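Eukaryotic translation initiation factor 4E type 5 (Leishmania major, PDB 7KCJ) probably binds the 7-methylguanosine cap of messenger RNA and takes part in the initiation of translation. Local coordinates at residues A13-W18 against F80-K85; V20-L25 against H70-G75; R98-L103 against R154-L159; K133-V138 against W158-T163. One frame throughout, in Å; residues are numbered along the deposited sequence.

Interaction 1 (A13-W18 against F80-K85); sequences ALRDKW and FARNNK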
# COMPACT_ATOMS: atom_id res chain seq x y z
N ALA A 13 -0.93 7.49 17.41
CA ALA A 13 -1.49 8.29 16.34
C ALA A 13 -0.76 8.14 15.00
O ALA A 13 0.39 7.70 14.95
CB ALA A 13 -1.50 9.76 16.78
N LEU A 14 -1.44 8.49 13.90
CA LEU A 14 -0.83 8.49 12.58
C LEU A 14 -0.44 9.93 12.27
O LEU A 14 -1.09 10.86 12.78
CB LEU A 14 -1.84 8.05 11.50
CG LEU A 14 -2.59 6.76 11.77
CD1 LEU A 14 -3.65 6.53 10.72
CD2 LEU A 14 -1.62 5.58 11.88
N ARG A 15 0.57 10.12 11.40
CA ARG A 15 0.94 11.47 11.00
C ARG A 15 -0.13 11.96 10.01
O ARG A 15 -0.54 11.23 9.10
CB ARG A 15 2.36 11.51 10.39
CG ARG A 15 2.52 10.66 9.15
CD ARG A 15 3.95 10.62 8.67
NE ARG A 15 4.03 10.02 7.35
CZ ARG A 15 4.06 10.71 6.21
NH1 ARG A 15 4.08 12.04 6.23
NH2 ARG A 15 4.11 10.08 5.05
N ASP A 16 -0.67 13.16 10.24
CA ASP A 16 -1.76 13.71 9.40
C ASP A 16 -2.95 12.69 9.30
O ASP A 16 -3.01 11.79 10.13
CB ASP A 16 -1.18 14.09 8.02
CG ASP A 16 0.04 14.98 8.07
OD1 ASP A 16 -0.09 16.12 8.53
OD2 ASP A 16 1.11 14.53 7.63
N LYS A 17 -3.83 12.78 8.31
CA LYS A 17 -4.90 11.79 8.14
C LYS A 17 -4.72 11.08 6.80
O LYS A 17 -4.13 11.64 5.87
CB LYS A 17 -6.29 12.42 8.28
CG LYS A 17 -6.42 13.76 7.55
CD LYS A 17 -7.84 14.30 7.53
CE LYS A 17 -7.93 15.56 6.70
NZ LYS A 17 -9.35 15.96 6.46
N TRP A 18 -5.23 9.86 6.70
CA TRP A 18 -5.13 9.06 5.49
C TRP A 18 -6.53 8.62 5.08
O TRP A 18 -7.30 8.19 5.94
CB TRP A 18 -4.24 7.81 5.76
CG TRP A 18 -2.84 8.18 6.19
CD1 TRP A 18 -2.45 8.69 7.40
CD2 TRP A 18 -1.64 8.08 5.40
NE1 TRP A 18 -1.09 8.92 7.41
CE2 TRP A 18 -0.58 8.58 6.18
CE3 TRP A 18 -1.37 7.60 4.12
CZ2 TRP A 18 0.74 8.62 5.71
CZ3 TRP A 18 -0.06 7.67 3.64
CH2 TRP A 18 0.97 8.17 4.44
N PHE A 80 -4.44 3.75 0.56
CA PHE A 80 -4.33 4.69 1.67
C PHE A 80 -3.63 5.93 1.12
O PHE A 80 -2.49 5.83 0.65
CB PHE A 80 -3.50 4.12 2.83
CG PHE A 80 -4.03 2.84 3.44
CD1 PHE A 80 -3.83 1.63 2.81
CD2 PHE A 80 -4.72 2.86 4.63
CE1 PHE A 80 -4.32 0.46 3.36
CE2 PHE A 80 -5.22 1.69 5.18
CZ PHE A 80 -5.01 0.50 4.55
N ALA A 81 -4.29 7.11 1.18
CA ALA A 81 -3.66 8.33 0.68
C ALA A 81 -3.65 9.40 1.73
O ALA A 81 -4.71 9.74 2.26
CB ALA A 81 -4.36 8.84 -0.57
N ARG A 82 -2.48 9.96 2.02
CA ARG A 82 -2.38 11.02 3.01
C ARG A 82 -3.03 12.32 2.50
O ARG A 82 -2.67 12.81 1.43
CB ARG A 82 -0.92 11.22 3.42
CG ARG A 82 -0.77 12.13 4.64
CD ARG A 82 0.69 12.37 4.97
NE ARG A 82 1.41 12.99 3.86
CZ ARG A 82 1.46 14.30 3.63
NH1 ARG A 82 0.82 15.14 4.44
NH2 ARG A 82 2.15 14.78 2.61
N ASN A 83 -4.01 12.84 3.26
CA ASN A 83 -4.74 14.09 2.98
C ASN A 83 -5.46 14.15 1.63
O ASN A 83 -5.71 15.26 1.15
CB ASN A 83 -3.80 15.31 3.09
CG ASN A 83 -3.37 15.70 4.47
OD1 ASN A 83 -2.35 16.37 4.65
ND2 ASN A 83 -4.14 15.34 5.49
N ASN A 84 -5.82 13.01 1.03
CA ASN A 84 -6.47 13.05 -0.28
C ASN A 84 -7.56 11.99 -0.37
O ASN A 84 -7.26 10.80 -0.29
CB ASN A 84 -5.43 12.87 -1.38
CG ASN A 84 -5.99 13.04 -2.78
OD1 ASN A 84 -7.11 13.51 -2.98
ND2 ASN A 84 -5.20 12.68 -3.78
N LYS A 85 -8.83 12.43 -0.51
CA LYS A 85 -9.92 11.47 -0.61
C LYS A 85 -10.26 11.09 -2.06
O LYS A 85 -11.16 10.26 -2.25
CB LYS A 85 -11.16 11.92 0.17
CG LYS A 85 -11.94 13.08 -0.41
CD LYS A 85 -13.26 13.24 0.36
CE LYS A 85 -13.06 13.79 1.76
NZ LYS A 85 -14.30 13.74 2.59

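Interaction 2 (V20-L25 against H70-G75); sequences VSFLPL and HQLGMG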
# COMPACT_ATOMS: atom_id res chain seq x y z
N VAL A 20 -8.95 5.99 3.19
CA VAL A 20 -8.93 4.59 2.79
C VAL A 20 -10.02 4.33 1.76
O VAL A 20 -11.16 4.77 1.93
CB VAL A 20 -9.08 3.64 4.01
CG1 VAL A 20 -8.79 2.20 3.62
CG2 VAL A 20 -8.18 4.07 5.17
N SER A 21 -9.68 3.64 0.68
CA SER A 21 -10.64 3.29 -0.36
C SER A 21 -10.31 1.92 -0.94
O SER A 21 -9.16 1.47 -0.88
CB SER A 21 -10.69 4.36 -1.44
OG SER A 21 -9.42 4.45 -2.05
N PHE A 22 -11.31 1.26 -1.49
CA PHE A 22 -11.14 -0.07 -2.04
C PHE A 22 -11.53 -0.09 -3.51
O PHE A 22 -12.67 0.21 -3.83
CB PHE A 22 -11.98 -1.07 -1.23
CG PHE A 22 -12.08 -2.45 -1.84
CD1 PHE A 22 -10.98 -3.29 -1.86
CD2 PHE A 22 -13.26 -2.91 -2.36
CE1 PHE A 22 -11.07 -4.55 -2.41
CE2 PHE A 22 -13.35 -4.17 -2.90
CZ PHE A 22 -12.26 -4.98 -2.93
N LEU A 23 -10.63 -0.49 -4.39
CA LEU A 23 -10.92 -0.59 -5.82
C LEU A 23 -10.92 -2.05 -6.23
O LEU A 23 -9.88 -2.69 -6.21
CB LEU A 23 -9.89 0.20 -6.64
CG LEU A 23 -9.97 0.08 -8.21
CD1 LEU A 23 -11.34 0.37 -8.73
CD2 LEU A 23 -9.02 1.04 -8.89
N PRO A 24 -12.07 -2.61 -6.56
CA PRO A 24 -12.11 -4.02 -6.97
C PRO A 24 -11.58 -4.26 -8.39
O PRO A 24 -11.23 -3.31 -9.10
CB PRO A 24 -13.59 -4.38 -6.85
CG PRO A 24 -14.31 -3.11 -6.96
CD PRO A 24 -13.41 -1.99 -6.58
N LEU A 25 -11.49 -5.53 -8.81
CA LEU A 25 -11.10 -5.92 -10.16
C LEU A 25 -12.07 -5.30 -11.16
O LEU A 25 -13.29 -5.36 -10.94
CB LEU A 25 -11.19 -7.46 -10.28
CG LEU A 25 -11.09 -8.06 -11.69
CD1 LEU A 25 -9.65 -8.05 -12.18
CD2 LEU A 25 -11.65 -9.48 -11.73
N HIS A 70 -5.04 -10.94 1.62
CA HIS A 70 -4.90 -11.98 0.60
C HIS A 70 -6.23 -12.46 0.04
O HIS A 70 -6.29 -12.97 -1.08
CB HIS A 70 -4.05 -13.16 1.10
CG HIS A 70 -4.57 -13.84 2.34
ND1 HIS A 70 -5.30 -15.02 2.27
CD2 HIS A 70 -4.41 -13.50 3.63
CE1 HIS A 70 -5.57 -15.35 3.52
NE2 HIS A 70 -5.07 -14.46 4.38
N GLN A 71 -7.32 -12.24 0.77
CA GLN A 71 -8.67 -12.59 0.34
C GLN A 71 -9.42 -11.50 -0.35
O GLN A 71 -10.56 -11.75 -0.75
CB GLN A 71 -9.51 -13.09 1.52
CG GLN A 71 -9.10 -14.45 2.02
CD GLN A 71 -9.10 -15.46 0.86
OE1 GLN A 71 -10.08 -15.60 0.09
NE2 GLN A 71 -7.97 -16.14 0.67
N LEU A 72 -8.84 -10.29 -0.48
CA LEU A 72 -9.54 -9.19 -1.13
C LEU A 72 -9.84 -9.43 -2.61
O LEU A 72 -10.82 -8.89 -3.13
CB LEU A 72 -8.80 -7.86 -0.93
CG LEU A 72 -8.85 -7.31 0.51
CD1 LEU A 72 -8.04 -6.03 0.61
CD2 LEU A 72 -10.28 -7.08 0.96
N GLY A 73 -9.02 -10.24 -3.27
CA GLY A 73 -9.25 -10.56 -4.67
C GLY A 73 -8.18 -10.07 -5.60
O GLY A 73 -7.78 -8.91 -5.53
N MET A 74 -7.70 -10.97 -6.45
CA MET A 74 -6.70 -10.71 -7.48
C MET A 74 -7.25 -9.62 -8.40
O MET A 74 -8.38 -9.72 -8.87
CB MET A 74 -6.43 -12.00 -8.27
CG MET A 74 -5.67 -11.78 -9.55
SD MET A 74 -3.97 -11.35 -9.19
CE MET A 74 -3.27 -12.99 -8.98
N GLY A 75 -6.48 -8.56 -8.56
CA GLY A 75 -6.92 -7.43 -9.38
C GLY A 75 -7.41 -6.26 -8.57
O GLY A 75 -7.54 -5.15 -9.10
O HOH W 1 -7.81 -2.50 -8.80

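Interaction 3 (R98-L103 against R154-L159); sequences RIMINL and RVEVWL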
# COMPACT_ATOMS: atom_id res chain seq x y z
N ARG A 98 8.65 4.66 -6.62
CA ARG A 98 7.95 3.69 -5.80
C ARG A 98 8.80 2.53 -5.33
O ARG A 98 9.85 2.24 -5.90
CB ARG A 98 6.70 3.19 -6.55
CG ARG A 98 7.02 2.34 -7.75
CD ARG A 98 5.81 2.14 -8.64
NE ARG A 98 6.20 1.48 -9.89
CZ ARG A 98 5.50 0.53 -10.49
NH1 ARG A 98 4.36 0.10 -9.96
NH2 ARG A 98 5.94 -0.02 -11.61
N ILE A 99 8.34 1.87 -4.25
CA ILE A 99 8.99 0.69 -3.69
C ILE A 99 7.94 -0.42 -3.66
O ILE A 99 6.84 -0.21 -3.14
CB ILE A 99 9.58 0.97 -2.28
CG1 ILE A 99 10.79 1.90 -2.36
CG2 ILE A 99 9.95 -0.33 -1.57
CD1 ILE A 99 11.22 2.44 -1.03
N MET A 100 8.25 -1.57 -4.27
CA MET A 100 7.33 -2.71 -4.25
C MET A 100 7.87 -3.75 -3.31
O MET A 100 9.04 -4.10 -3.39
CB MET A 100 7.16 -3.36 -5.63
CG MET A 100 6.95 -2.40 -6.76
SD MET A 100 5.62 -1.24 -6.69
CE MET A 100 4.30 -2.31 -7.31
N ILE A 101 7.03 -4.21 -2.40
CA ILE A 101 7.38 -5.26 -1.45
C ILE A 101 6.41 -6.42 -1.66
O ILE A 101 5.21 -6.27 -1.40
CB ILE A 101 7.28 -4.73 0.00
CG1 ILE A 101 8.17 -3.50 0.21
CG2 ILE A 101 7.62 -5.81 1.01
CD1 ILE A 101 7.62 -2.55 1.12
N ASN A 102 6.90 -7.57 -2.14
CA ASN A 102 6.05 -8.76 -2.30
C ASN A 102 6.19 -9.65 -1.08
O ASN A 102 7.31 -9.97 -0.69
CB ASN A 102 6.41 -9.54 -3.54
CG ASN A 102 6.11 -8.77 -4.80
OD1 ASN A 102 4.97 -8.72 -5.26
ND2 ASN A 102 7.12 -8.13 -5.38
N LEU A 103 5.07 -10.02 -0.44
CA LEU A 103 5.09 -10.83 0.77
C LEU A 103 4.44 -12.14 0.39
O LEU A 103 3.25 -12.16 0.08
CB LEU A 103 4.29 -10.11 1.87
CG LEU A 103 4.75 -8.71 2.22
CD1 LEU A 103 3.76 -8.00 3.16
CD2 LEU A 103 6.20 -8.74 2.79
N ARG A 154 1.05 -7.85 -2.39
CA ARG A 154 2.06 -6.87 -2.79
C ARG A 154 1.74 -5.53 -2.19
O ARG A 154 0.61 -5.07 -2.33
CB ARG A 154 2.16 -6.72 -4.31
CG ARG A 154 3.32 -5.77 -4.69
CD ARG A 154 3.32 -5.36 -6.13
NE ARG A 154 3.35 -6.48 -7.06
CZ ARG A 154 3.19 -6.36 -8.38
NH1 ARG A 154 2.94 -5.17 -8.92
NH2 ARG A 154 3.23 -7.43 -9.16
N VAL A 155 2.70 -4.90 -1.54
CA VAL A 155 2.53 -3.56 -1.01
C VAL A 155 3.34 -2.62 -1.90
O VAL A 155 4.51 -2.87 -2.18
CB VAL A 155 2.94 -3.45 0.47
CG1 VAL A 155 2.64 -2.04 1.00
CG2 VAL A 155 2.22 -4.50 1.32
N GLU A 156 2.70 -1.58 -2.40
CA GLU A 156 3.32 -0.59 -3.27
C GLU A 156 3.33 0.74 -2.52
O GLU A 156 2.28 1.23 -2.12
CB GLU A 156 2.52 -0.46 -4.58
CG GLU A 156 2.97 0.65 -5.52
CD GLU A 156 2.16 0.76 -6.80
OE1 GLU A 156 2.69 1.29 -7.80
OE2 GLU A 156 0.99 0.30 -6.80
N VAL A 157 4.51 1.32 -2.31
CA VAL A 157 4.66 2.59 -1.60
C VAL A 157 5.07 3.69 -2.56
O VAL A 157 6.08 3.52 -3.24
CB VAL A 157 5.74 2.47 -0.48
CG1 VAL A 157 5.74 3.71 0.41
CG2 VAL A 157 5.57 1.19 0.35
N TRP A 158 4.35 4.82 -2.61
CA TRP A 158 4.71 5.94 -3.49
C TRP A 158 5.40 7.01 -2.68
O TRP A 158 4.85 7.49 -1.69
CB TRP A 158 3.50 6.56 -4.21
CG TRP A 158 2.81 5.67 -5.21
CD1 TRP A 158 3.16 4.40 -5.59
CD2 TRP A 158 1.61 5.98 -5.93
NE1 TRP A 158 2.26 3.91 -6.50
CE2 TRP A 158 1.30 4.86 -6.73
CE3 TRP A 158 0.77 7.10 -6.00
CZ2 TRP A 158 0.16 4.82 -7.55
CZ3 TRP A 158 -0.33 7.07 -6.84
CH2 TRP A 158 -0.61 5.94 -7.61
N LEU A 159 6.63 7.35 -3.06
CA LEU A 159 7.40 8.38 -2.37
C LEU A 159 7.31 9.67 -3.18
O LEU A 159 7.42 9.63 -4.40
CB LEU A 159 8.88 7.99 -2.24
CG LEU A 159 9.29 6.52 -2.05
CD1 LEU A 159 10.73 6.41 -1.81
CD2 LEU A 159 8.63 5.91 -0.87

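Interaction 4 (K133-V138 against W158-T163); sequences KPVCDV and WLSDST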
# COMPACT_ATOMS: atom_id res chain seq x y z
N LYS A 133 11.83 13.54 8.03
CA LYS A 133 10.98 14.23 7.06
C LYS A 133 10.33 13.16 6.20
O LYS A 133 10.89 12.76 5.18
CB LYS A 133 11.81 15.15 6.17
CG LYS A 133 10.98 16.14 5.36
CD LYS A 133 11.85 17.21 4.71
CE LYS A 133 12.60 18.04 5.73
NZ LYS A 133 13.61 18.93 5.10
N PRO A 134 9.17 12.64 6.65
CA PRO A 134 8.52 11.55 5.91
C PRO A 134 8.04 11.95 4.51
O PRO A 134 7.48 13.02 4.30
CB PRO A 134 7.38 11.12 6.84
CG PRO A 134 7.72 11.69 8.18
CD PRO A 134 8.42 12.97 7.87
N VAL A 135 8.28 11.06 3.55
CA VAL A 135 7.99 11.33 2.15
C VAL A 135 7.07 10.25 1.48
O VAL A 135 6.66 10.41 0.33
CB VAL A 135 9.37 11.54 1.47
CG1 VAL A 135 9.69 10.53 0.37
CG2 VAL A 135 9.57 12.98 1.01
N CYS A 136 6.69 9.20 2.22
CA CYS A 136 5.80 8.15 1.72
C CYS A 136 4.33 8.65 1.81
O CYS A 136 3.81 8.75 2.91
CB CYS A 136 6.02 6.86 2.51
SG CYS A 136 7.74 6.27 2.53
N ASP A 137 3.68 9.02 0.67
CA ASP A 137 2.32 9.58 0.71
C ASP A 137 1.19 8.70 0.23
O ASP A 137 0.04 9.10 0.41
CB ASP A 137 2.22 10.90 -0.05
CG ASP A 137 3.09 11.97 0.52
OD1 ASP A 137 3.17 12.08 1.76
OD2 ASP A 137 3.72 12.70 -0.28
N VAL A 138 1.47 7.58 -0.42
CA VAL A 138 0.42 6.67 -0.88
C VAL A 138 0.88 5.24 -0.61
O VAL A 138 2.04 4.88 -0.89
CB VAL A 138 0.00 6.85 -2.37
CG1 VAL A 138 -1.00 5.78 -2.78
CG2 VAL A 138 -0.58 8.23 -2.64
N TRP A 158 4.35 4.82 -2.61
CA TRP A 158 4.71 5.94 -3.49
C TRP A 158 5.40 7.01 -2.68
O TRP A 158 4.85 7.49 -1.69
CB TRP A 158 3.50 6.56 -4.21
CG TRP A 158 2.81 5.67 -5.21
CD1 TRP A 158 3.16 4.40 -5.59
CD2 TRP A 158 1.61 5.98 -5.93
NE1 TRP A 158 2.26 3.91 -6.50
CE2 TRP A 158 1.30 4.86 -6.73
CE3 TRP A 158 0.77 7.10 -6.00
CZ2 TRP A 158 0.16 4.82 -7.55
CZ3 TRP A 158 -0.33 7.07 -6.84
CH2 TRP A 158 -0.61 5.94 -7.61
N LEU A 159 6.63 7.35 -3.06
CA LEU A 159 7.40 8.38 -2.37
C LEU A 159 7.31 9.67 -3.18
O LEU A 159 7.42 9.63 -4.40
CB LEU A 159 8.88 7.99 -2.24
CG LEU A 159 9.29 6.52 -2.05
CD1 LEU A 159 10.73 6.41 -1.81
CD2 LEU A 159 8.63 5.91 -0.87
N SER A 160 7.15 10.81 -2.51
CA SER A 160 7.12 12.10 -3.21
C SER A 160 8.52 12.57 -3.65
O SER A 160 8.65 13.36 -4.59
CB SER A 160 6.43 13.17 -2.37
OG SER A 160 7.15 13.42 -1.17
N ASP A 161 9.59 12.04 -3.01
CA ASP A 161 10.96 12.37 -3.37
C ASP A 161 11.76 11.09 -3.64
O ASP A 161 12.06 10.34 -2.71
CB ASP A 161 11.61 13.22 -2.27
CG ASP A 161 13.04 13.61 -2.52
OD1 ASP A 161 13.53 13.40 -3.65
OD2 ASP A 161 13.69 14.14 -1.58
N SER A 162 12.12 10.87 -4.90
CA SER A 162 12.87 9.70 -5.35
C SER A 162 14.29 9.61 -4.78
O SER A 162 14.85 8.52 -4.72
CB SER A 162 12.91 9.65 -6.88
OG SER A 162 13.72 10.68 -7.40
N THR A 163 14.86 10.74 -4.35
CA THR A 163 16.19 10.73 -3.75
C THR A 163 16.20 10.11 -2.33
O THR A 163 17.28 9.90 -1.77
CB THR A 163 16.84 12.12 -3.78
OG1 THR A 163 16.10 12.98 -2.93
CG2 THR A 163 16.92 12.69 -5.19
O HOH W 2 5.43 14.45 0.72

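Interaction 1 (A13-W18 against F80-K85)
R15 approaches R82 where strand 13-23 turns a corner beside strand 77-82, its antiparallel neighbour in the sheet of the eIF4E fold. R82 CD lies over one face of the R15 guanidinium, 3.6 Å from NH1. Their like-charge repulsion is probably eased by D137, which makes a salt bridge with R82 NE, while R15 NE donates to V120 O. D16, at the corner, points toward the other strand, and its OD2 makes a salt bridge with R82 NH1 at 3.3 Å, the hydrogen bond in it being weak and bent. K17 works chiefly through its backbone O, which accepts a hydrogen bond from N83 N at 2.9 Å. Asparagine tolerates the positive phi (58°) of N83, third in the type II turn A81-N84. The alkyl stem of K17 brushes the N83 amide. W18 and R82 are a non-hydrogen-bonded pair with side chains on the same face, and the flat indole suits the aliphatic part of the arginine. R82 CG, anti to the backbone N (chi1 -169°), lies beside the indole, and CB stands 3.5 Å from the centroid of the six-membered ring, 4° off its normal, a CH-pi contact. Across the corner, W18 NE1 donates to R15 O at 2.9 Å, restraining the indole.

Interaction 2 (V20-L25 against H70-G75)
G75, F22 and L25 carry most of this small surface contact, and no direct hydrogen bond joins the two segments. F22 reaches across with one end of its ring. CG is anti to the backbone N (chi1 170°), and from there the ring extends toward the loop, its CE1 4.3 Å from L72 CB, while L72 O lies near the ring plane at the edge, 4.2 Å from CZ. An aromatic ring suits this place because its apolar rim can meet leucine on one side while its face packs against the peptide nitrogen of P24 within its own segment. L72 also packs on P67 within the loop and on L78 of strand 77-82, which links the loop to the sheet. The contact thus sets the end of strand 13-23 of the eIF4E fold against the loop that joins helix 56-64 to strand 77-82. Beyond L25 the chain enters the connection to strand 48-55; in eIF4E relatives this connection carries one of the two tryptophans that sandwich the cap base. L25 points toward the loop, with CB 3.9 Å from M74 O and CD1 4.0 Å from G75 CA. G75 has a positive phi of 102°, which glycine adopts readily, and its bare CA lets the leucine methyl lie close. Water 1 bridges the backbones, donating to G75 O at 2.7 Å and, weakly, to L23 O at 3.3 Å.

Interaction 3 (R98-L103 against R154-L159)
Residues R98-L103 and R154-L159 run antiparallel, their strand axes 4.7 Å apart at the closest and 166° from one another in direction. I99 with V157 and I101 with V155 are hydrogen-bonded pairs, alternating with the non-hydrogen-bonded pairs R98-W158, M100-E156 and N102-R154. The two strands lie side by side in the antiparallel sheet of the eIF4E fold, whose two faces differ sharply here. On one, the branched apolar chains of I99, I101, V155 and V157, with L103 and L159, pack beneath helices 108-121 and 165-178. I99 CD1 meets L159 CD1 at 4.1 Å, and L103 CD1 meets V155 CG2. Beta-branched residues suit both the extended backbone and this apolar, helix-covered side.

The other face mixes charged and amide side chains with M100 and the indole of W158. M100 lies alongside E156, SD 3.5 Å from its CG. The bends of the M100 chain at chi2 and chi3 carry the methyl over to R154, where CE touches CD at 3.4 Å. R154 NE donates to N102 OD1 at 3.3 Å, the amide and guanidinium planes being 82° apart, while N102 ND2 is taken by N187. R98 NE donates to S192 O, leaving NH1 for the glutamate; E156 OE2 pairs with R140. W158 matches in sequence a tryptophan that lies beside the cap's methyl group in eIF4E relatives. E156 OE1 is gripped from opposite faces of its carboxylate plane, by R98 NH1 in a salt bridge at 3.0 Å and by W158 NE1 at 3.0 Å.

Interaction 4 (K133-V138 against W158-T163)
C136 and L159 form a non-hydrogen-bonded antiparallel pair and V138 and W158 a hydrogen-bonded one, with the register slipping by one residue between them. The slip shows in the backbone bonds: W158 O accepts from D137 N at 3.0 Å and W158 N donates to V138 O at 2.9 Å, whereas V138 N is buried with no partner. Further out, V135 O takes S160 N. V135 is wedged where the second strand gives out, its CG1 3.7 Å from L159 CB and its CG2 against D161 CB and S160 OG, a compact branched chain filling the angle. C136 SG rests 3.5 Å from L159 CD2, small and apolar enough for the buried side. On the opposite face V138 lies side by side with W158; its CG1, anti to the backbone N (chi1 175°), sits over one face of the indole, toward the rim, 4.3 Å from the centroid of the six-membered ring in a CH-pi contact. D137 faces two ways: OD1 holds R82 in a salt bridge, while OD2 accepts from water 2 at 2.6 Å, a water also bonded to S160 OG. D161 OD1 accepts from T163 N at 3.1 Å and from T163 OG1. This is the open end of the beta hairpin 136-143/153-159: a beta bulge at C136-V138 where its first strand begins, and an Asx turn at D161 just after its second ends.

Overall arrangement
All four contacts reach the same antiparallel sheet, interaction 2 by setting a loop against the end of one of its strands. Interaction 3 is the buried one, a regular strand pair near the centre of the chain, with apolar chains under the helices and a charged network on its other face. Interactions 1 and 4 are both partly buried. Interaction 4 shares W158 and L159 with interaction 3 and takes the same strand to its irregular end. Interaction 1 packs an indole on the aliphatic part of an arginine whose guanidinium goes to aspartates, one of them D137 of interaction 4. Interaction 2 shares strand 13-23 with interaction 1, yet is a surface contact of loose apolar touches and one bridging water.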